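Local coordinates for Rpb7-binding protein seb1 (Schizosaccharomyces pombe 972h-, PDB 5MDT) that drives transcription termination by binding RNA polymerase II and nascent RNA, and is seen here through its CTD-interacting domain, at residues T30-M34 with S68-F73; L14-G20 with V56-L60; T103-V107 with K139-L143. All coordinates share one frame; numbering follows the deposited sequence.

Overall arrangement
All three contacts belong to the same helical CTD-interacting domain, but they sit in different parts of it. Interactions 1 and 2 both use helix 59-79: its middle packs on helix 23-35 in interaction 1, while the residues leading into it meet the turn after helix 4-16 in interaction 2, about 20 Å away between centres. Interaction 3 pairs helix 92-113 with helix 137-150 on the other side of the chain's centre from interaction 1. Interaction 1, nearest that centre, combines hydroxyls, a methionine and an aromatic ring. Interaction 2, farther out, depends on one buried histidine gripped by backbone, and interaction 3 runs from buried aliphatic packing to a water-bridged polar edge.

Interaction 1 (T30-M34 with S68-F73); sequences TNLSM and SIVRSF
S68 carries its hydroxyl anti to the backbone N (chi1 -177°), which swings OG across to T30, whose OG1 lies beside its own backbone N and faces the incoming hydroxyl. S68 OG donates to T30 OG1 at 2.7 Å, joining helix 23-35 to helix 59-79 within the right-handed helical superhelix of a CID domain. The two short helical segments run in roughly the same direction, with their axes inclined by 38° and 9.6 Å apart at closest approach. T30 OG1 also bonds to I26 O, one turn back in its own helix, so this buried hydroxyl has partners on both helices.

The other branch of T30, the methyl CG2, presses against S72, 3.2 Å from OG. That serine hydroxyl turns back along its helix to S68 O, which it and S72 N approach from opposite faces of the carbonyl plane. S33 behaves similarly: its OG returns to T30 O at 2.7 Å. The hydroxyl's polar end is thereby satisfied locally, and the side chain meets the CG1 branch of I69 by simple packing. F7 and V47 cover I69 from helices 4-16 and 40-53.

Toward the C-terminal end of the contact, M34 reaches over with a chain bent at both chi2 and chi3. The bends lay its thioether alongside S72, with SD 3.7 Å from S72 CB, and bring it to the F73 ring as a Met-aromatic contact. SD sits 5.0 Å from the ring centroid and 52° off the ring normal, an oblique approach. W96 and V44 touch the same phenylalanine from other helices. At the far end of the methionine, its methyl CE lies 3.2 Å from S72 O.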
loop_
_atom_site.group_PDB
_atom_site.type_symbol
_atom_site.label_atom_id
_atom_site.label_comp_id
_atom_site.label_asym_id
_atom_site.label_seq_id
_atom_site.Cartn_x
_atom_site.Cartn_y
_atom_site.Cartn_z
ATOM N N THR A 30 8.881 -2.867 -4.721
ATOM C CA THR A 30 8.638 -3.981 -3.828
ATOM C C THR A 30 9.944 -4.684 -3.500
ATOM O O THR A 30 10.176 -4.954 -2.322
ATOM C CB THR A 30 7.593 -4.909 -4.416
ATOM O OG1 THR A 30 6.379 -4.161 -4.645
ATOM C CG2 THR A 30 7.311 -6.093 -3.526
ATOM N N ASN A 31 10.806 -4.941 -4.523
ATOM C CA ASN A 31 12.125 -5.551 -4.269
ATOM C C ASN A 31 12.957 -4.720 -3.313
ATOM O O ASN A 31 13.588 -5.279 -2.398
ATOM C CB ASN A 31 12.900 -5.762 -5.578
ATOM C CG ASN A 31 12.339 -6.919 -6.361
ATOM O OD1 ASN A 31 11.565 -7.729 -5.831
ATOM N ND2 ASN A 31 12.663 -7.000 -7.660
ATOM N N LEU A 32 12.998 -3.390 -3.522
ATOM C CA LEU A 32 13.820 -2.537 -2.648
ATOM C C LEU A 32 13.342 -2.630 -1.187
ATOM O O LEU A 32 14.155 -2.747 -0.285
ATOM C CB LEU A 32 13.801 -1.078 -3.148
ATOM C CG LEU A 32 14.629 -0.805 -4.414
ATOM C CD1 LEU A 32 14.197 0.482 -5.061
ATOM C CD2 LEU A 32 16.110 -0.667 -4.074
ATOM N N SER A 33 12.031 -2.665 -0.966
ATOM C CA SER A 33 11.501 -2.746 0.396
ATOM C C SER A 33 11.800 -4.110 1.027
ATOM O O SER A 33 12.135 -4.170 2.200
ATOM C CB SER A 33 10.004 -2.430 0.407
ATOM O OG SER A 33 9.317 -3.490 -0.231
ATOM N N MET A 34 11.751 -5.199 0.233
ATOM C CA MET A 34 12.031 -6.536 0.761
ATOM C C MET A 34 13.516 -6.752 0.968
ATOM O O MET A 34 13.893 -7.608 1.777
ATOM C CB MET A 34 11.474 -7.636 -0.179
ATOM C CG MET A 34 9.957 -7.668 -0.227
ATOM S SD MET A 34 9.207 -8.070 1.380
ATOM C CE MET A 34 9.430 -9.907 1.363
ATOM N N SER A 68 1.217 -4.173 -3.105
ATOM C CA SER A 68 2.330 -5.083 -3.402
ATOM C C SER A 68 3.291 -5.178 -2.215
ATOM O O SER A 68 3.686 -6.277 -1.822
ATOM C CB SER A 68 3.074 -4.616 -4.643
ATOM O OG SER A 68 4.105 -5.530 -4.978
ATOM N N ILE A 69 3.601 -4.043 -1.609
ATOM C CA ILE A 69 4.517 -4.028 -0.464
ATOM C C ILE A 69 3.930 -4.751 0.766
ATOM O O ILE A 69 4.628 -5.575 1.345
ATOM C CB ILE A 69 4.947 -2.581 -0.181
ATOM C CG1 ILE A 69 5.940 -2.116 -1.285
ATOM C CG2 ILE A 69 5.612 -2.499 1.217
ATOM C CD1 ILE A 69 6.280 -0.652 -1.256
ATOM N N VAL A 70 2.659 -4.465 1.146
ATOM C CA VAL A 70 2.045 -5.086 2.331
ATOM C C VAL A 70 1.944 -6.605 2.174
ATOM O O VAL A 70 2.321 -7.329 3.094
ATOM C CB VAL A 70 0.704 -4.439 2.789
ATOM C CG1 VAL A 70 -0.449 -4.713 1.810
ATOM C CG2 VAL A 70 0.336 -4.884 4.206
ATOM N N ARG A 71 1.510 -7.083 1.001
ATOM C CA ARG A 71 1.422 -8.533 0.774
ATOM C C ARG A 71 2.811 -9.207 0.754
ATOM O O ARG A 71 2.940 -10.346 1.199
ATOM C CB ARG A 71 0.613 -8.831 -0.474
ATOM C CG ARG A 71 -0.892 -8.609 -0.259
ATOM C CD ARG A 71 -1.750 -9.156 -1.395
ATOM N NE ARG A 71 -1.531 -8.407 -2.633
ATOM C CZ ARG A 71 -0.730 -8.791 -3.623
ATOM N NH1 ARG A 71 -0.092 -9.955 -3.559
ATOM N NH2 ARG A 71 -0.558 -8.012 -4.684
ATOM N N SER A 72 3.851 -8.482 0.304
ATOM C CA SER A 72 5.223 -9.005 0.303
ATOM C C SER A 72 5.782 -9.081 1.729
ATOM O O SER A 72 6.340 -10.110 2.073
ATOM C CB SER A 72 6.115 -8.202 -0.629
ATOM O OG SER A 72 5.722 -8.447 -1.971
ATOM N N PHE A 73 5.517 -8.068 2.598
ATOM C CA PHE A 73 5.914 -8.152 4.011
ATOM C C PHE A 73 5.160 -9.291 4.701
ATOM O O PHE A 73 5.748 -10.015 5.497
ATOM C CB PHE A 73 5.616 -6.841 4.758
ATOM C CG PHE A 73 6.514 -5.652 4.486
ATOM C CD1 PHE A 73 7.896 -5.804 4.414
ATOM C CD2 PHE A 73 5.993 -4.364 4.449
ATOM C CE1 PHE A 73 8.734 -4.693 4.224
ATOM C CE2 PHE A 73 6.834 -3.251 4.292
ATOM C CZ PHE A 73 8.197 -3.421 4.183
#

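Interaction 2 (L14-G20 with V56-L60); sequences LEHSKTG and VTHKL
G20 and H58 bring the two backbones to 4.6 Å between CA atoms, where the chain leaving helix 4-16 turns with G20 at positive phi (74°) against the residues that lead into helix 59-79. The H58 side chain fills this junction. With no side chain on G20, its CA can lie over one face of the imidazole, 3.6 Å from the ring centroid and 19° off the normal, a CH-pi contact; T19 C covers the same face nearer the rim. At the ring edge, S17 O lies in plane and receives a weak hydrogen bond from H58 NE2, 3.0 Å long but bent to 130° at the hydrogen. The other ring nitrogen, ND1, is hydrogen-bonded to T57 OG1 at 2.8 Å.

The turn is shaped by S17. Its OG donates to L14 O at 2.7 Å, in the carbonyl plane and on a lone pair, and accepts from G20 N in an ST motif. L14 O, which also takes S17 N, faces the CD2 edge of the histidine. One water ties the backbones together, donating to G20 O at 2.7 Å and to H58 O at 2.8 Å. Y50 of helix 40-53 packs on H58, L14 and E15, while the carboxylate of E15 pairs with R53.

Having a partner for each nitrogen and backbone over a face, the imidazole is probably fixed in its rotation, and the weak bond to S17 O is consistent with a proton on NE2.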
loop_
_atom_site.group_PDB
_atom_site.type_symbol
_atom_site.label_atom_id
_atom_site.label_comp_id
_atom_site.label_asym_id
_atom_site.label_seq_id
_atom_site.Cartn_x
_atom_site.Cartn_y
_atom_site.Cartn_z
ATOM N N LEU A 14 7.586 8.406 -10.871
ATOM C CA LEU A 14 6.165 8.034 -10.988
ATOM C C LEU A 14 5.248 9.241 -10.813
ATOM O O LEU A 14 4.233 9.358 -11.509
ATOM C CB LEU A 14 5.823 6.937 -9.973
ATOM C CG LEU A 14 4.492 6.213 -10.163
ATOM C CD1 LEU A 14 4.486 5.369 -11.471
ATOM C CD2 LEU A 14 4.226 5.309 -8.971
ATOM N N GLU A 15 5.631 10.157 -9.921
ATOM C CA GLU A 15 4.867 11.383 -9.676
ATOM C C GLU A 15 4.718 12.214 -10.959
ATOM O O GLU A 15 3.656 12.798 -11.185
ATOM C CB GLU A 15 5.565 12.223 -8.602
ATOM C CG GLU A 15 4.622 13.201 -7.934
ATOM C CD GLU A 15 5.258 14.041 -6.848
ATOM O OE1 GLU A 15 6.349 13.665 -6.360
ATOM O OE2 GLU A 15 4.671 15.092 -6.501
ATOM N N HIS A 16 5.761 12.233 -11.809
ATOM C CA HIS A 16 5.765 12.999 -13.060
ATOM C C HIS A 16 5.194 12.251 -14.281
ATOM O O HIS A 16 5.005 12.873 -15.329
ATOM C CB HIS A 16 7.172 13.545 -13.350
ATOM C CG HIS A 16 7.658 14.456 -12.265
ATOM N ND1 HIS A 16 8.544 14.016 -11.297
ATOM C CD2 HIS A 16 7.296 15.729 -11.977
ATOM C CE1 HIS A 16 8.721 15.039 -10.479
ATOM N NE2 HIS A 16 7.985 16.089 -10.841
ATOM N N SER A 17 4.868 10.950 -14.139
ATOM C CA SER A 17 4.276 10.132 -15.208
ATOM C C SER A 17 2.834 10.591 -15.522
ATOM O O SER A 17 2.239 11.338 -14.740
ATOM C CB SER A 17 4.292 8.657 -14.808
ATOM O OG SER A 17 3.285 8.363 -13.853
ATOM N N LYS A 18 2.271 10.156 -16.649
ATOM C CA LYS A 18 0.915 10.563 -16.988
ATOM C C LYS A 18 -0.153 9.895 -16.106
ATOM O O LYS A 18 -1.122 10.558 -15.730
ATOM C CB LYS A 18 0.615 10.319 -18.489
ATOM C CG LYS A 18 1.500 11.148 -19.418
ATOM C CD LYS A 18 0.879 11.370 -20.796
ATOM C CE LYS A 18 1.702 12.350 -21.599
ATOM N NZ LYS A 18 1.013 12.761 -22.850
ATOM N N THR A 19 0.024 8.597 -15.770
ATOM C CA THR A 19 -0.992 7.809 -15.057
ATOM C C THR A 19 -0.709 7.427 -13.621
ATOM O O THR A 19 -1.649 7.101 -12.897
ATOM C CB THR A 19 -1.294 6.509 -15.824
ATOM O OG1 THR A 19 -0.174 5.612 -15.718
ATOM C CG2 THR A 19 -1.673 6.754 -17.286
ATOM N N GLY A 20 0.562 7.383 -13.238
ATOM C CA GLY A 20 0.957 6.928 -11.913
ATOM C C GLY A 20 0.855 5.424 -11.730
ATOM O O GLY A 20 1.022 4.939 -10.607
ATOM N N VAL A 56 -4.212 13.779 -8.214
ATOM C CA VAL A 56 -5.463 13.039 -7.966
ATOM C C VAL A 56 -5.595 11.768 -8.813
ATOM O O VAL A 56 -6.151 10.768 -8.351
ATOM C CB VAL A 56 -6.722 13.939 -8.099
ATOM C CG1 VAL A 56 -6.688 15.094 -7.089
ATOM C CG2 VAL A 56 -6.894 14.461 -9.518
ATOM N N THR A 57 -5.027 11.792 -10.024
ATOM C CA THR A 57 -5.054 10.679 -10.972
ATOM C C THR A 57 -4.102 9.550 -10.529
ATOM O O THR A 57 -4.193 8.435 -11.046
ATOM C CB THR A 57 -4.607 11.190 -12.350
ATOM O OG1 THR A 57 -3.323 11.797 -12.194
ATOM C CG2 THR A 57 -5.613 12.215 -12.968
ATOM N N HIS A 58 -3.158 9.864 -9.613
ATOM C CA HIS A 58 -2.101 8.956 -9.163
ATOM C C HIS A 58 -2.368 8.202 -7.855
ATOM O O HIS A 58 -1.552 7.364 -7.474
ATOM C CB HIS A 58 -0.789 9.767 -9.044
ATOM C CG HIS A 58 -0.173 10.133 -10.366
ATOM N ND1 HIS A 58 -0.941 10.580 -11.433
ATOM C CD2 HIS A 58 1.133 10.166 -10.723
ATOM C CE1 HIS A 58 -0.082 10.830 -12.416
ATOM N NE2 HIS A 58 1.185 10.591 -12.029
ATOM N N LYS A 59 -3.502 8.472 -7.169
ATOM C CA LYS A 59 -3.773 7.840 -5.854
ATOM C C LYS A 59 -3.980 6.341 -6.001
ATOM O O LYS A 59 -3.506 5.566 -5.151
ATOM C CB LYS A 59 -5.062 8.450 -5.226
ATOM C CG LYS A 59 -5.078 9.978 -5.074
ATOM C CD LYS A 59 -3.831 10.524 -4.382
ATOM C CE LYS A 59 -4.142 11.981 -3.999
ATOM N NZ LYS A 59 -3.148 12.492 -3.018
ATOM N N LEU A 60 -4.615 5.919 -7.115
ATOM C CA LEU A 60 -4.801 4.478 -7.329
ATOM C C LEU A 60 -3.466 3.760 -7.459
ATOM O O LEU A 60 -3.278 2.736 -6.796
ATOM C CB LEU A 60 -5.694 4.183 -8.539
ATOM C CG LEU A 60 -5.933 2.700 -8.832
ATOM C CD1 LEU A 60 -6.682 2.012 -7.692
ATOM C CD2 LEU A 60 -6.717 2.538 -10.146
HETATM O O HOH W 1 0.969 6.624 -8.455
#

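Interaction 3 (T103-V107 with K139-L143); sequences TDSLV and KLESL
V107 and L143 make the close-packed part of this contact: L143 CD2 sits against the branching carbon of V107, 3.9 Å from CB, and touches both valine methyls about as closely. The two side chains meet at about a right angle. I122 of helix 119-131 also packs on V107, and T103, next to L143 CD1, is covered by W129 and L66, so this side faces the protein interior.

The other side belongs to D104 and K139, and it is much looser. OD1 of D104 still rests 3.5 Å from L143 CD2, but its salt bridge to K139 NZ is long, at 3.9 Å. The lysine starts out extended and then bends at chi3 (-149°) and chi4 (74°), which carries CE past the carboxylate and over T103 CB.

The helices concerned, 92-113 and 137-150, are neighbours in the all-helical CID fold. Their segments run nearly parallel, 12° apart in direction, with axes 11.2 Å from each other. At that separation water fills in along the polar edge. One molecule accepts from D104 N and from K139 NZ, each at 3.0 Å. Another donates to D104 OD1 at 2.7 Å and to K139 O at 2.9 Å, spanning the helices by a second route.

Were K139 cut back to an alanine, the D104 carboxylate would probably lose the rather distant positive charge beside it, and the first water its lysine donor. K139 NZ has a further, weak hydrogen bond to A100 O, one turn before D104 on helix 92-113.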
loop_
_atom_site.group_PDB
_atom_site.type_symbol
_atom_site.label_atom_id
_atom_site.label_comp_id
_atom_site.label_asym_id
_atom_site.label_seq_id
_atom_site.Cartn_x
_atom_site.Cartn_y
_atom_site.Cartn_z
ATOM N N THR A 103 -3.043 2.247 5.815
ATOM C CA THR A 103 -4.011 1.862 4.785
ATOM C C THR A 103 -5.310 2.679 4.843
ATOM O O THR A 103 -5.732 3.169 3.792
ATOM C CB THR A 103 -4.248 0.347 4.805
ATOM O OG1 THR A 103 -3.021 -0.273 4.460
ATOM C CG2 THR A 103 -5.337 -0.108 3.817
ATOM N N ASP A 104 -5.937 2.826 6.032
ATOM C CA ASP A 104 -7.194 3.580 6.137
ATOM C C ASP A 104 -7.037 4.997 5.580
ATOM O O ASP A 104 -7.875 5.425 4.783
ATOM C CB ASP A 104 -7.725 3.627 7.584
ATOM C CG ASP A 104 -8.360 2.351 8.097
ATOM O OD1 ASP A 104 -8.376 1.344 7.342
ATOM O OD2 ASP A 104 -8.844 2.352 9.251
ATOM N N SER A 105 -5.941 5.701 5.968
ATOM C CA SER A 105 -5.649 7.078 5.524
ATOM C C SER A 105 -5.503 7.161 4.021
ATOM O O SER A 105 -6.049 8.092 3.414
ATOM C CB SER A 105 -4.352 7.608 6.155
ATOM O OG SER A 105 -4.488 7.688 7.559
ATOM N N LEU A 106 -4.740 6.224 3.408
ATOM C CA LEU A 106 -4.548 6.253 1.971
ATOM C C LEU A 106 -5.834 5.935 1.210
ATOM O O LEU A 106 -6.084 6.565 0.176
ATOM C CB LEU A 106 -3.371 5.380 1.516
ATOM C CG LEU A 106 -1.987 5.731 2.174
ATOM C CD1 LEU A 106 -0.862 5.074 1.387
ATOM C CD2 LEU A 106 -1.763 7.254 2.283
ATOM N N VAL A 107 -6.676 4.990 1.720
ATOM C CA VAL A 107 -7.979 4.719 1.059
ATOM C C VAL A 107 -8.882 5.942 1.184
ATOM O O VAL A 107 -9.504 6.362 0.200
ATOM C CB VAL A 107 -8.650 3.398 1.526
ATOM C CG1 VAL A 107 -10.048 3.221 0.906
ATOM C CG2 VAL A 107 -7.758 2.196 1.192
ATOM N N LYS A 139 -11.521 -4.398 9.513
ATOM C CA LYS A 139 -10.857 -3.347 8.744
ATOM C C LYS A 139 -11.416 -3.327 7.327
ATOM O O LYS A 139 -11.742 -2.254 6.822
ATOM C CB LYS A 139 -9.338 -3.556 8.720
ATOM C CG LYS A 139 -8.588 -2.377 8.097
ATOM C CD LYS A 139 -7.122 -2.677 7.881
ATOM C CE LYS A 139 -6.283 -1.434 8.011
ATOM N NZ LYS A 139 -6.140 -1.007 9.430
ATOM N N LEU A 140 -11.552 -4.514 6.703
ATOM C CA LEU A 140 -12.057 -4.667 5.341
ATOM C C LEU A 140 -13.507 -4.231 5.182
ATOM O O LEU A 140 -13.848 -3.663 4.143
ATOM C CB LEU A 140 -11.846 -6.098 4.825
ATOM C CG LEU A 140 -10.384 -6.557 4.718
ATOM C CD1 LEU A 140 -10.304 -8.052 4.562
ATOM C CD2 LEU A 140 -9.644 -5.840 3.582
ATOM N N GLU A 141 -14.353 -4.479 6.209
ATOM C CA GLU A 141 -15.766 -4.078 6.223
ATOM C C GLU A 141 -15.849 -2.545 6.211
ATOM O O GLU A 141 -16.599 -1.990 5.407
ATOM C CB GLU A 141 -16.502 -4.671 7.448
ATOM C CG GLU A 141 -17.999 -4.383 7.481
ATOM C CD GLU A 141 -18.701 -4.519 8.822
ATOM O OE1 GLU A 141 -19.796 -3.929 8.974
ATOM O OE2 GLU A 141 -18.173 -5.221 9.717
ATOM N N SER A 142 -15.034 -1.874 7.061
ATOM C CA SER A 142 -14.956 -0.410 7.146
ATOM C C SER A 142 -14.592 0.190 5.786
ATOM O O SER A 142 -15.291 1.093 5.319
ATOM C CB SER A 142 -13.931 0.026 8.191
ATOM O OG SER A 142 -14.204 -0.501 9.478
ATOM N N LEU A 143 -13.525 -0.344 5.133
ATOM C CA LEU A 143 -13.065 0.123 3.818
ATOM C C LEU A 143 -14.132 -0.079 2.751
ATOM O O LEU A 143 -14.397 0.846 1.987
ATOM C CB LEU A 143 -11.754 -0.558 3.378
ATOM C CG LEU A 143 -10.522 -0.384 4.261
ATOM C CD1 LEU A 143 -9.412 -1.326 3.813
ATOM C CD2 LEU A 143 -10.030 1.069 4.277
HETATM O O HOH W 2 -5.315 1.809 8.827
HETATM O O HOH W 3 -10.834 0.310 7.843
#